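Local structure of putative sugar ABC transporter (5ULB) at residues A[44-50]-A[270-274]; A[221-225]-A[249-254]; A[280-286]-A[322-327]. The protein probably captures methylthioribose or a related sugar in the periplasm for uptake by an ABC transporter, and here holds a methylseleno-ribofuranose in both anomeric forms. All coordinates share one frame; numbering follows the deposited sequence. Where two conformers were deposited one is given.

Contact 1. Residues A[44-50]-A[270-274]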
ATOM      1  N   GLU A  44     -13.292   9.204   0.636  1.00 12.02           N
ATOM      2  CA  GLU A  44     -12.970  10.488   1.224  1.00 12.32           C
ATOM      3  C   GLU A  44     -13.374  11.609   0.286  1.00 12.45           C
ATOM      4  O   GLU A  44     -13.867  12.622   0.738  1.00 13.26           O
ATOM      5  CB  GLU A  44     -11.479  10.507   1.580  1.00 13.72           C
ATOM      6  CG  GLU A  44     -11.099  11.655   2.527  1.00 14.43           C
ATOM      7  CD  GLU A  44     -11.448  11.349   3.989  1.00 19.35           C
ATOM      8  OE1 GLU A  44     -12.160  10.318   4.313  1.00 24.14           O
ATOM      9  OE2 GLU A  44     -11.041  12.129   4.870  1.00 25.40           O
ATOM     10  N   GLY A  45     -13.138  11.446  -1.029  1.00 11.76           N
ATOM     11  CA  GLY A  45     -13.611  12.439  -1.909  1.00 13.01           C
ATOM     12  C   GLY A  45     -15.098  12.664  -1.945  1.00 12.15           C
ATOM     13  O   GLY A  45     -15.588  13.803  -1.947  1.00 14.90           O
ATOM     14  N   LYS A  46     -15.851  11.551  -1.901  1.00 12.98           N
ATOM     15  CA  LYS A  46     -17.289  11.648  -1.836  1.00 15.10           C
ATOM     16  C   LYS A  46     -17.751  12.408  -0.597  1.00 14.95           C
ATOM     17  O   LYS A  46     -18.633  13.250  -0.688  1.00 16.48           O
ATOM     18  CB  LYS A  46     -17.893  10.242  -1.843  1.00 18.89           C
ATOM     19  CG  LYS A  46     -19.404  10.141  -1.873  1.00 21.72           C
ATOM     20  CD  LYS A  46     -19.946   8.756  -2.001  1.00 27.24           C
ATOM     21  CE  LYS A  46     -21.449   8.804  -1.905  1.00 33.11           C
ATOM     22  NZ  LYS A  46     -21.791   7.620  -1.048  1.00 53.16           N
ATOM     23  N   LYS A  47     -17.074  12.152   0.551  1.00 14.93           N
ATOM     24  CA  LYS A  47     -17.408  12.864   1.795  1.00 15.68           C
ATOM     25  C   LYS A  47     -17.302  14.380   1.612  1.00 15.33           C
ATOM     26  O   LYS A  47     -18.073  15.156   2.133  1.00 17.85           O
ATOM     27  CB  LYS A  47     -16.517  12.356   2.925  1.00 17.88           C
ATOM     28  CG  LYS A  47     -16.706  12.981   4.246  1.00 24.32           C
ATOM     29  CD  LYS A  47     -15.632  12.636   5.296  1.00 28.44           C
ATOM     30  CE  LYS A  47     -15.933  13.412   6.623  1.00 38.35           C
ATOM     31  NZ  LYS A  47     -14.833  13.260   7.631  1.00 52.30           N
ATOM     32  N   LEU A  48     -16.257  14.761   0.847  1.00 15.88           N
ATOM     33  CA  LEU A  48     -15.946  16.201   0.679  1.00 15.53           C
ATOM     34  C   LEU A  48     -16.642  16.825  -0.500  1.00 14.79           C
ATOM     35  O   LEU A  48     -16.556  17.992  -0.756  1.00 17.19           O
ATOM     36  CB  LEU A  48     -14.503  16.432   0.535  1.00 16.64           C
ATOM     37  CG  LEU A  48     -13.636  15.988   1.737  1.00 17.41           C
ATOM     38  CD1 LEU A  48     -12.199  16.499   1.577  1.00 18.20           C
ATOM     39  CD2 LEU A  48     -14.148  16.589   3.037  1.00 20.55           C
ATOM     40  N   GLY A  49     -17.419  16.045  -1.238  1.00 14.42           N
ATOM     41  CA  GLY A  49     -18.141  16.516  -2.447  1.00 14.54           C
ATOM     42  C   GLY A  49     -17.334  16.584  -3.696  1.00 13.13           C
ATOM     43  O   GLY A  49     -17.777  17.232  -4.644  1.00 16.84           O
ATOM     44  N   PHE A  50     -16.176  15.954  -3.719  1.00 12.74           N
ATOM     45  CA  PHE A  50     -15.282  15.970  -4.869  1.00 12.43           C
ATOM     46  C   PHE A  50     -15.616  14.882  -5.859  1.00 15.15           C
ATOM     47  O   PHE A  50     -16.097  13.810  -5.471  1.00 17.58           O
ATOM     48  CB  PHE A  50     -13.848  15.772  -4.428  1.00 13.54           C
ATOM     49  CG  PHE A  50     -13.228  16.866  -3.574  1.00 13.71           C
ATOM     50  CD1 PHE A  50     -13.862  17.984  -3.173  1.00 13.93           C
ATOM     51  CD2 PHE A  50     -11.922  16.686  -3.159  1.00 15.15           C
ATOM     52  CE1 PHE A  50     -13.186  18.952  -2.376  1.00 15.54           C
ATOM     53  CE2 PHE A  50     -11.271  17.583  -2.379  1.00 16.35           C
ATOM     54  CZ  PHE A  50     -11.865  18.733  -1.975  1.00 16.41           C
ATOM     55  N   LEU A 270      -6.023  12.133  -0.209  1.00  9.54           N
ATOM     56  CA  LEU A 270      -7.117  13.043  -0.581  1.00 10.42           C
ATOM     57  C   LEU A 270      -7.144  14.236   0.344  1.00 10.03           C
ATOM     58  O   LEU A 270      -7.330  15.350  -0.103  1.00 11.25           O
ATOM     59  CB  LEU A 270      -8.444  12.231  -0.672  1.00 11.80           C
ATOM     60  CG  LEU A 270      -9.603  12.910  -1.344  1.00 13.72           C
ATOM     61  CD1 LEU A 270     -10.283  13.954  -0.483  1.00 16.56           C
ATOM     62  CD2 LEU A 270      -9.338  13.374  -2.719  1.00 15.95           C
ATOM     63  N   ARG A 271      -7.091  13.990   1.669  1.00 10.12           N
ATOM     64  CA  ARG A 271      -7.101  15.094   2.640  1.00 10.18           C
ATOM     65  C   ARG A 271      -6.007  16.116   2.307  1.00 10.10           C
ATOM     66  O   ARG A 271      -6.199  17.339   2.388  1.00 11.01           O
ATOM     67  CB  ARG A 271      -6.889  14.580   4.075  1.00 10.67           C
ATOM     68  CG  ARG A 271      -7.971  13.710   4.583  1.00 12.84           C
ATOM     69  CD  ARG A 271      -7.621  13.271   6.015  1.00 14.11           C
ATOM     70  NE  ARG A 271      -8.504  12.212   6.472  1.00 17.93           N
ATOM     71  CZ  ARG A 271      -8.345  11.537   7.609  1.00 18.89           C
ATOM     72  NH1 ARG A 271      -7.350  11.808   8.401  1.00 17.92           N
ATOM     73  NH2 ARG A 271      -9.189  10.615   7.953  1.00 27.41           N
ATOM     74  N   LEU A 272      -4.800  15.630   1.987  1.00 10.16           N
ATOM     75  CA  LEU A 272      -3.693  16.498   1.626  1.00 10.30           C
ATOM     76  C   LEU A 272      -3.978  17.372   0.404  1.00 11.53           C
ATOM     77  O   LEU A 272      -3.727  18.538   0.418  1.00 12.04           O
ATOM     78  CB  LEU A 272      -2.387  15.688   1.463  1.00  9.30           C
ATOM     79  CG  LEU A 272      -1.794  15.161   2.785  1.00 11.00           C
ATOM     80  CD1 LEU A 272      -0.859  13.994   2.501  1.00 12.53           C
ATOM     81  CD2 LEU A 272      -1.045  16.307   3.437  1.00 12.67           C
ATOM     82  N   VAL A 273      -4.535  16.721  -0.641  1.00 10.55           N
ATOM     83  CA  VAL A 273      -4.926  17.521  -1.815  1.00 11.22           C
ATOM     84  C   VAL A 273      -6.008  18.505  -1.524  1.00 11.02           C
ATOM     85  O   VAL A 273      -5.965  19.640  -1.996  1.00 11.17           O
ATOM     86  CB  VAL A 273      -5.267  16.567  -2.960  1.00 12.46           C
ATOM     87  CG1 VAL A 273      -5.870  17.305  -4.127  1.00 15.97           C
ATOM     88  CG2 VAL A 273      -4.061  15.854  -3.426  1.00 12.77           C
ATOM     89  N   ALA A 274      -7.011  18.138  -0.702  1.00 10.19           N
ATOM     90  CA  ALA A 274      -8.003  19.068  -0.297  1.00 10.63           C
ATOM     91  C   ALA A 274      -7.439  20.319   0.395  1.00 10.76           C
ATOM     92  O   ALA A 274      -7.832  21.435   0.103  1.00 12.04           O
ATOM     93  CB  ALA A 274      -9.015  18.392   0.584  1.00 12.10           C
TER
HETATM   94  O   HOH W   1     -11.695   9.520   6.815  1.00 47.45           O

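Contact 2. Residues A[221-225]-A[249-254]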
ATOM      1  N   TYR A 221       0.636 -18.677  -0.622  1.00  9.32           N
ATOM      2  CA  TYR A 221      -0.280 -19.415   0.236  1.00  9.31           C
ATOM      3  C   TYR A 221      -1.019 -20.536  -0.528  1.00 10.10           C
ATOM      4  O   TYR A 221      -1.083 -21.681  -0.133  1.00 10.06           O
ATOM      5  CB  TYR A 221      -1.275 -18.480   0.906  1.00 10.68           C
ATOM      6  CG  TYR A 221      -2.234 -19.173   1.823  1.00 10.91           C
ATOM      7  CD1 TYR A 221      -3.420 -19.784   1.328  1.00 13.33           C
ATOM      8  CD2 TYR A 221      -1.992 -19.318   3.166  1.00 12.76           C
ATOM      9  CE1 TYR A 221      -4.264 -20.494   2.106  1.00 16.93           C
ATOM     10  CE2 TYR A 221      -2.897 -19.985   3.977  1.00 15.39           C
ATOM     11  CZ  TYR A 221      -4.027 -20.601   3.448  1.00 14.92           C
ATOM     12  OH  TYR A 221      -4.821 -21.284   4.260  1.00 20.82           O
ATOM     13  N   LYS A 222      -1.564 -20.105  -1.697  1.00  9.97           N
ATOM     14  CA  LYS A 222      -2.239 -21.138  -2.559  1.00  9.96           C
ATOM     15  C   LYS A 222      -1.290 -22.217  -2.943  1.00 10.18           C
ATOM     16  O   LYS A 222      -1.653 -23.400  -2.882  1.00 11.49           O
ATOM     17  CB  LYS A 222      -2.782 -20.415  -3.782  1.00 10.83           C
ATOM     18  CG  LYS A 222      -3.553 -21.328  -4.766  1.00 14.40           C
ATOM     19  CD  LYS A 222      -4.004 -20.476  -6.048  1.00 20.47           C
ATOM     20  CE  LYS A 222      -4.396 -21.348  -7.272  1.00 32.60           C
ATOM     21  NZ  LYS A 222      -5.671 -21.743  -6.826  1.00 43.64           N
ATOM     22  N   ALA A 223      -0.072 -21.881  -3.338  1.00  9.57           N
ATOM     23  CA  ALA A 223       0.862 -22.911  -3.703  1.00 10.83           C
ATOM     24  C   ALA A 223       1.170 -23.821  -2.510  1.00  9.42           C
ATOM     25  O   ALA A 223       1.288 -25.060  -2.680  1.00 10.46           O
ATOM     26  CB  ALA A 223       2.169 -22.330  -4.216  1.00 11.28           C
ATOM     27  N   LEU A 224       1.334 -23.257  -1.333  1.00  9.27           N
ATOM     28  CA  LEU A 224       1.633 -24.143  -0.160  1.00  9.92           C
ATOM     29  C   LEU A 224       0.507 -25.110   0.104  1.00 11.05           C
ATOM     30  O   LEU A 224       0.698 -26.291   0.402  1.00 11.80           O
ATOM     31  CB  LEU A 224       1.938 -23.314   1.122  1.00 11.00           C
ATOM     32  CG  LEU A 224       3.167 -22.389   1.042  1.00 10.66           C
ATOM     33  CD1 LEU A 224       3.395 -21.754   2.392  1.00 13.32           C
ATOM     34  CD2 LEU A 224       4.399 -23.130   0.629  1.00 11.44           C
ATOM     35  N   GLN A 225      -0.730 -24.615   0.059  1.00 11.13           N
ATOM     36  CA  GLN A 225      -1.880 -25.502   0.303  1.00 12.84           C
ATOM     37  C   GLN A 225      -1.961 -26.567  -0.747  1.00 12.67           C
ATOM     38  O   GLN A 225      -2.086 -27.745  -0.455  1.00 14.51           O
ATOM     39  CB  GLN A 225      -3.141 -24.691   0.365  1.00 11.93           C
ATOM     40  CG  GLN A 225      -3.331 -23.931   1.714  1.00 13.90           C
ATOM     41  CD  GLN A 225      -3.611 -24.769   2.988  1.00 17.06           C
ATOM     42  OE1 GLN A 225      -3.618 -25.980   2.940  1.00 18.84           O
ATOM     43  NE2 GLN A 225      -3.955 -24.088   4.095  1.00 17.72           N
ATOM     44  N   GLU A 249      -7.741 -20.225   8.017  1.00 17.20           N
ATOM     45  CA  GLU A 249      -8.034 -21.506   7.395  1.00 17.14           C
ATOM     46  C   GLU A 249      -7.258 -22.595   8.132  1.00 20.04           C
ATOM     47  O   GLU A 249      -6.210 -22.402   8.752  1.00 21.21           O
ATOM     48  CB  GLU A 249      -7.612 -21.467   5.935  1.00 19.66           C
ATOM     49  CG  GLU A 249      -8.537 -20.742   5.038  1.00 19.22           C
ATOM     50  CD  GLU A 249      -8.281 -20.908   3.528  1.00 21.26           C
ATOM     51  OE1 GLU A 249      -7.215 -21.457   3.113  1.00 25.59           O
ATOM     52  OE2 GLU A 249      -9.193 -20.417   2.782  1.00 28.33           O
ATOM     53  N   ALA A 250      -7.809 -23.827   8.000  1.00 21.53           N
ATOM     54  CA  ALA A 250      -7.162 -24.978   8.507  1.00 25.18           C
ATOM     55  C   ALA A 250      -5.759 -25.106   7.928  1.00 17.13           C
ATOM     56  O   ALA A 250      -5.572 -25.005   6.632  1.00 21.13           O
ATOM     57  CB  ALA A 250      -7.984 -26.250   8.227  1.00 26.50           C
ATOM     58  N   ASN A 251      -4.842 -25.432   8.774  1.00 21.15           N
ATOM     59  CA  ASN A 251      -3.443 -25.681   8.369  1.00 20.66           C
ATOM     60  C   ASN A 251      -2.712 -24.447   7.873  1.00 20.60           C
ATOM     61  O   ASN A 251      -1.626 -24.534   7.238  1.00 20.92           O
ATOM     62  CB  ASN A 251      -3.298 -26.904   7.401  1.00 24.55           C
ATOM     63  CG  ASN A 251      -3.928 -28.130   7.973  1.00 33.32           C
ATOM     64  OD1 ASN A 251      -3.721 -28.471   9.167  1.00 43.76           O
ATOM     65  ND2 ASN A 251      -4.660 -28.819   7.154  1.00 43.23           N
ATOM     66  N   SER A 252      -3.347 -23.289   8.027  1.00 18.18           N
ATOM     67  CA  SER A 252      -2.772 -22.117   7.554  1.00 16.42           C
ATOM     68  C   SER A 252      -1.363 -21.744   8.088  1.00 16.37           C
ATOM     69  O   SER A 252      -1.152 -21.602   9.257  1.00 16.73           O
ATOM     70  CB  SER A 252      -3.675 -20.896   7.850  1.00 16.37           C
ATOM     71  OG  SER A 252      -2.985 -19.705   7.369  1.00 14.19           O
ATOM     72  N   PRO A 253      -0.419 -21.586   7.161  1.00 14.19           N
ATOM     73  CA  PRO A 253       0.957 -21.193   7.475  1.00 16.30           C
ATOM     74  C   PRO A 253       1.154 -19.671   7.547  1.00 14.65           C
ATOM     75  O   PRO A 253       2.271 -19.230   7.681  1.00 15.13           O
ATOM     76  CB  PRO A 253       1.745 -21.741   6.324  1.00 20.77           C
ATOM     77  CG  PRO A 253       0.876 -21.772   5.230  1.00 21.47           C
ATOM     78  CD  PRO A 253      -0.482 -21.990   5.756  1.00 17.10           C
ATOM     79  N   TRP A 254       0.094 -18.870   7.462  1.00 12.88           N
ATOM     80  CA  TRP A 254       0.245 -17.400   7.360  1.00 13.29           C
ATOM     81  C   TRP A 254       0.347 -16.808   8.779  1.00 12.22           C
ATOM     82  O   TRP A 254      -0.655 -16.596   9.438  1.00 12.80           O
ATOM     83  CB  TRP A 254      -0.955 -16.808   6.595  1.00 13.50           C
ATOM     84  CG  TRP A 254      -0.791 -15.351   6.194  1.00 13.82           C
ATOM     85  CD1 TRP A 254      -0.267 -14.288   6.916  1.00 16.09           C
ATOM     86  CD2 TRP A 254      -1.096 -14.765   4.931  1.00 11.06           C
ATOM     87  NE1 TRP A 254      -0.293 -13.164   6.192  1.00 14.70           N
ATOM     88  CE2 TRP A 254      -0.787 -13.410   4.971  1.00 11.08           C
ATOM     89  CE3 TRP A 254      -1.660 -15.281   3.735  1.00 12.42           C
ATOM     90  CZ2 TRP A 254      -0.980 -12.554   3.880  1.00 11.35           C
ATOM     91  CZ3 TRP A 254      -1.793 -14.462   2.664  1.00 13.15           C
ATOM     92  CH2 TRP A 254      -1.474 -13.140   2.764  1.00 13.27           C
TER
HETATM   93  O   HOH W   2      -4.819 -28.001   4.193  1.00 47.74           O

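Contact 3. Residues A[280-286]-A[322-327]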
ATOM      1  N   GLU A 280      -4.170  25.754   2.533  1.00 15.30           N
ATOM      2  CA  GLU A 280      -3.678  25.430   3.884  1.00 14.68           C
ATOM      3  C   GLU A 280      -2.334  24.747   3.817  1.00 15.01           C
ATOM      4  O   GLU A 280      -2.086  23.952   2.894  1.00 18.17           O
ATOM      5  CB  GLU A 280      -4.690  24.568   4.631  1.00 17.14           C
ATOM      6  CG  GLU A 280      -5.976  25.251   4.986  1.00 17.98           C
ATOM      7  CD  GLU A 280      -6.942  24.396   5.786  1.00 20.04           C
ATOM      8  OE1 GLU A 280      -6.766  23.133   5.971  1.00 25.05           O
ATOM      9  OE2 GLU A 280      -7.830  24.978   6.366  1.00 27.41           O
ATOM     10  N   GLU A 281      -1.459  25.036   4.776  1.00 16.74           N
ATOM     11  CA  GLU A 281      -0.136  24.433   4.805  1.00 15.58           C
ATOM     12  C   GLU A 281      -0.197  22.932   4.843  1.00 14.51           C
ATOM     13  O   GLU A 281      -1.024  22.384   5.603  1.00 16.91           O
ATOM     14  CB  GLU A 281       0.632  24.970   6.014  1.00 17.71           C
ATOM     15  CG  GLU A 281       2.022  24.391   6.199  1.00 19.55           C
ATOM     16  CD  GLU A 281       2.733  24.893   7.462  1.00 24.72           C
ATOM     17  OE1 GLU A 281       2.069  25.598   8.292  1.00 24.53           O
ATOM     18  OE2 GLU A 281       3.930  24.614   7.547  1.00 29.46           O
ATOM     19  N   THR A 282       0.656  22.282   4.086  1.00 13.56           N
ATOM     20  CA  THR A 282       0.856  20.835   4.097  1.00 13.18           C
ATOM     21  C   THR A 282       2.345  20.528   4.064  1.00 14.61           C
ATOM     22  O   THR A 282       3.123  21.298   3.582  1.00 15.41           O
ATOM     23  CB  THR A 282       0.178  20.190   2.844  1.00 12.79           C
ATOM     24  OG1 THR A 282       0.629  20.806   1.647  1.00 13.33           O
ATOM     25  CG2 THR A 282      -1.352  20.193   2.994  1.00 14.37           C
ATOM     26  N   PRO A 283       2.758  19.430   4.699  1.00 13.56           N
ATOM     27  CA  PRO A 283       4.162  19.153   4.872  1.00 14.29           C
ATOM     28  C   PRO A 283       4.791  18.633   3.609  1.00 14.03           C
ATOM     29  O   PRO A 283       4.106  18.124   2.696  1.00 14.40           O
ATOM     30  CB  PRO A 283       4.168  18.068   5.929  1.00 15.78           C
ATOM     31  CG  PRO A 283       2.875  17.371   5.779  1.00 15.64           C
ATOM     32  CD  PRO A 283       1.905  18.447   5.355  1.00 15.20           C
ATOM     33  N   ALA A 284       6.095  18.660   3.513  1.00 13.96           N
ATOM     34  CA  ALA A 284       6.839  18.108   2.407  1.00 13.58           C
ATOM     35  C   ALA A 284       6.738  16.572   2.328  1.00 14.42           C
ATOM     36  O   ALA A 284       6.702  16.000   1.226  1.00 13.29           O
ATOM     37  CB  ALA A 284       8.317  18.507   2.529  1.00 15.14           C
ATOM     38  N   SER A 285       6.617  15.951   3.502  1.00 13.77           N
ATOM     39  CA  SER A 285       6.656  14.505   3.597  0.56 13.19           C
ATOM     40  C   SER A 285       5.696  14.060   4.700  1.00 11.99           C
ATOM     41  O   SER A 285       5.525  14.741   5.711  1.00 14.45           O
ATOM     42  CB  SER A 285       8.113  13.974   3.844  0.56 15.47           C
ATOM     43  OG  SER A 285       8.218  12.555   3.864  0.56 19.86           O
ATOM     44  N   TYR A 286       5.222  12.834   4.561  1.00 12.29           N
ATOM     45  CA  TYR A 286       4.429  12.233   5.598  1.00 11.98           C
ATOM     46  C   TYR A 286       4.575  10.690   5.524  1.00 10.96           C
ATOM     47  O   TYR A 286       4.541  10.087   4.443  1.00 12.82           O
ATOM     48  CB  TYR A 286       2.909  12.579   5.444  1.00 12.99           C
ATOM     49  CG  TYR A 286       1.983  11.988   6.435  1.00 13.11           C
ATOM     50  CD1 TYR A 286       1.925  12.471   7.751  1.00 14.79           C
ATOM     51  CD2 TYR A 286       1.235  10.813   6.187  1.00 13.53           C
ATOM     52  CE1 TYR A 286       1.112  11.940   8.690  1.00 16.09           C
ATOM     53  CE2 TYR A 286       0.473  10.302   7.155  1.00 16.04           C
ATOM     54  CZ  TYR A 286       0.359  10.871   8.384  1.00 15.49           C
ATOM     55  OH  TYR A 286      -0.457  10.303   9.305  1.00 21.54           O
ATOM     56  N   ASP A 322      -4.779  12.940  11.362  1.00 18.81           N
ATOM     57  CA  ASP A 322      -3.851  13.763  10.618  1.00 18.45           C
ATOM     58  C   ASP A 322      -4.502  14.355   9.364  1.00 18.00           C
ATOM     59  O   ASP A 322      -5.189  13.675   8.563  1.00 18.12           O
ATOM     60  CB  ASP A 322      -2.585  13.004  10.257  1.00 19.63           C
ATOM     61  CG  ASP A 322      -1.717  12.629  11.467  1.00 21.17           C
ATOM     62  OD1 ASP A 322      -1.921  13.247  12.527  1.00 33.34           O
ATOM     63  OD2 ASP A 322      -0.919  11.712  11.334  1.00 21.55           O
ATOM     64  N   PHE A 323      -4.358  15.663   9.235  1.00 17.16           N
ATOM     65  CA  PHE A 323      -4.905  16.405   8.129  1.00 15.93           C
ATOM     66  C   PHE A 323      -6.429  16.506   8.025  1.00 17.13           C
ATOM     67  O   PHE A 323      -6.946  16.898   6.988  1.00 18.18           O
ATOM     68  CB  PHE A 323      -4.273  15.996   6.748  1.00 16.00           C
ATOM     69  CG  PHE A 323      -2.804  15.718   6.847  1.00 14.97           C
ATOM     70  CD1 PHE A 323      -1.972  16.787   7.108  1.00 15.30           C
ATOM     71  CD2 PHE A 323      -2.254  14.476   6.717  1.00 15.03           C
ATOM     72  CE1 PHE A 323      -0.605  16.625   7.263  1.00 17.95           C
ATOM     73  CE2 PHE A 323      -0.891  14.280   6.851  1.00 15.45           C
ATOM     74  CZ  PHE A 323      -0.051  15.356   7.166  1.00 15.81           C
ATOM     75  N   ASN A 324      -7.085  16.244   9.153  1.00 16.24           N
ATOM     76  CA  ASN A 324      -8.539  16.317   9.224  1.00 18.60           C
ATOM     77  C   ASN A 324      -8.984  17.727   9.581  1.00 18.27           C
ATOM     78  O   ASN A 324      -9.267  18.025  10.708  1.00 25.84           O
ATOM     79  CB  ASN A 324      -9.081  15.303  10.217  1.00 22.53           C
ATOM     80  CG  ASN A 324     -10.329  14.719   9.793  1.00 42.54           C
ATOM     81  OD1 ASN A 324     -11.207  14.569  10.599  1.00 64.05           O
ATOM     82  ND2 ASN A 324     -10.445  14.404   8.537  1.00 42.33           N
ATOM     83  N   SER A 325      -9.063  18.638   8.618  1.00 18.23           N
ATOM     84  CA  SER A 325      -9.459  19.968   8.878  1.00 16.67           C
ATOM     85  C   SER A 325     -10.918  20.046   9.369  1.00 17.19           C
ATOM     86  O   SER A 325     -11.776  19.232   8.960  1.00 18.50           O
ATOM     87  CB  SER A 325      -9.340  20.758   7.564  1.00 20.06           C
ATOM     88  OG  SER A 325      -8.011  20.877   7.149  1.00 24.71           O
ATOM     89  N   PRO A 326     -11.202  21.037  10.230  1.00 16.84           N
ATOM     90  CA  PRO A 326     -12.546  21.102  10.761  1.00 15.71           C
ATOM     91  C   PRO A 326     -13.637  21.357   9.745  1.00 15.54           C
ATOM     92  O   PRO A 326     -14.775  20.936   9.900  1.00 20.46           O
ATOM     93  CB  PRO A 326     -12.507  22.250  11.735  1.00 20.98           C
ATOM     94  CG  PRO A 326     -11.121  22.745  11.764  1.00 25.12           C
ATOM     95  CD  PRO A 326     -10.287  21.970  10.907  1.00 19.45           C
ATOM     96  N   TRP A 327     -13.303  22.023   8.646  1.00 14.69           N
ATOM     97  CA  TRP A 327     -14.280  22.286   7.573  1.00 15.92           C
ATOM     98  C   TRP A 327     -14.571  21.023   6.778  1.00 14.71           C
ATOM     99  O   TRP A 327     -15.463  21.057   5.921  1.00 17.19           O
ATOM    100  CB  TRP A 327     -13.850  23.459   6.648  1.00 17.88           C
ATOM    101  CG  TRP A 327     -12.501  23.421   6.168  1.00 17.30           C
ATOM    102  CD1 TRP A 327     -11.421  24.012   6.784  1.00 18.34           C
ATOM    103  CD2 TRP A 327     -11.950  22.767   5.013  1.00 15.54           C
ATOM    104  NE1 TRP A 327     -10.240  23.736   6.148  1.00 18.27           N
ATOM    105  CE2 TRP A 327     -10.534  23.014   5.021  1.00 17.68           C
ATOM    106  CE3 TRP A 327     -12.514  22.035   3.972  1.00 18.04           C
ATOM    107  CZ2 TRP A 327      -9.702  22.604   4.027  1.00 20.83           C
ATOM    108  CZ3 TRP A 327     -11.673  21.576   2.931  1.00 20.34           C
ATOM    109  CH2 TRP A 327     -10.283  21.879   2.950  1.00 18.10           C
TER

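Contact 1. Residues A[44-50]-A[270-274]
Glu-44 and Leu-270 bring their CA atoms to 6.6 Å of each other where two helical segments run side by side in roughly the same sense. The axes of 44-48 and 270-274 are inclined by 39° and come no nearer than 10.4 Å. After the last helical turn of the first segment the chain leaves helical geometry at Gly-49, whose positive phi belongs to a Schellman motif, and this turn brings Phe-50 back toward the second helix.

Leu-270 is the apolar centre of the contact. Its CG rests 3.8 Å from the backbone N of Gly-45, while its CD1 reaches the CG of Glu-44 and the CD1 of Leu-48. Leu-48 CD1 also meets the CB of Ala-274 at 3.8 Å, and that methyl touches the Phe-50 ring at its edge, near CE2 and CZ. One face of the same ring is covered by Leu-48 CB, 4.0 Å above its centre.

In the doubly wound fold of periplasmic sugar-binding proteins, helix 32-48 is the crossover between the adjacent parallel strands 21-26 and 51-56; helix 262-278 lies beside it, with Leu-270 and Val-273 reaching Ile-22 of strand 21-26.

The polar side of the contact is a salt bridge. A bend at chi2 (80°) swings the Glu-44 carboxylate toward Arg-271, whose NE donates to OE2 over 3.0 Å at 161°. The oxygen is approached from above the carboxylate plane, yet it lies close to the guanidinium plane. A water spans the remaining ends, donating to Glu-44 OE1 (2.7 Å) and accepting from Arg-271 NH2 (3.0 Å), while NH1 is held by the carbonyl oxygens of Ser-320 and Asp-322.

Contact 2. Residues A[221-225]-A[249-254]
The phenol oxygen of Tyr-221 is gripped from two directions: OH donates to Glu-249 OE1 over 2.7 Å and accepts from Gln-225 NE2, one helical turn on, at 2.9 Å. The partner segment opens with a type II beta turn, Glu-249 to Ser-252, with Asn-251 in the left-handed region; the turn lies in the connection from helix 241-248 to strand 254-259 in the alternating helix-strand fold of this lobe. Bent at chi2 (-69°), the Gln-225 chain curls back so that NE2 can serve both segments, giving its second bond to the turn carbonyl Ala-250 O, 3.1 Å away at 154°. Its other amide atom, OE1, accepts a hydrogen bond from a water that in turn accepts one from Asn-251 ND2.

Below this polar rim the Tyr-221 ring is lodged against apolar groups. Its CE2 lies 3.6 Å from Pro-253 CD, and its CD2 approaches the edge of the Trp-254 indole at CE3. Leu-224 CD1 adds a contact to Pro-253 CG, and strand 233-237 backs the cluster through Leu-234. Ser-252 OG sits at the edge of the tyrosine ring; it bonds to Leu-246 O and forms an ST turn by accepting from Trp-254 N at 3.2 Å and 168°.

Contact 3. Residues A[280-286]-A[322-327]
Asp-322 opens the second segment by taking a short bond from Tyr-286, whose OH donates to the anti lone pair of Asp-322 OD2 over 2.5 Å. The carboxylate stands almost perpendicular to the phenol ring, with OD2 at the ring's edge.

Phe-323 comes next. Its ring drives an edge onto a face of Tyr-286, a T-shaped pair with centroids 4.9 Å apart and planes at 74°; CE2 is the atom over that face, displaced toward the rim. Further round the ring, CE1 meets Pro-283 CD at 3.6 Å, and CZ approaches both the proline and the tyrosine.

After an inverse gamma turn centred on Asn-324, Ser-325 OG donates to Glu-280 OE1 over 2.8 Å, along the syn lone pair. Lys-275 forms a salt bridge with the same carboxylate oxygen. Trp-327 closes the segment. Its CG is tucked between backbone N and carbonyl carbon (chi1 48°), which lays one indole face against Ser-325 CB and turns NE1 to Glu-280 OE2, 2.7 Å away at 154°. One glutamate therefore fastens two residues, an oxygen for each.

Around this loop, Phe-323 leans on Leu-272 and Trp-327 on Ala-278, both of helix 262-278, while the backbone of Tyr-286 pairs with Val-119 and Gln-121 of the neighbouring parallel strand 118-122.

Overall arrangement
Contacts 1 and 3 are neighbours, centres about 12 Å apart, and share helix 262-278: 44-50 packs against that helix, and the 322-327 loop lies across it. Contact 2 is remote, its centre about 39 Å from contact 1 and 41 Å from contact 3, on the opposite side of the chain's centre. In sequence, contact 2 falls wholly between the two segments of contact 1, and contact 3 follows both. The chain thus passes into the far lobe and returns before helix 262-278 and strand 285-294. The bound sugar lies between the lobes, consistent with a binding protein that closes around its ligand while each lobe keeps its own packing.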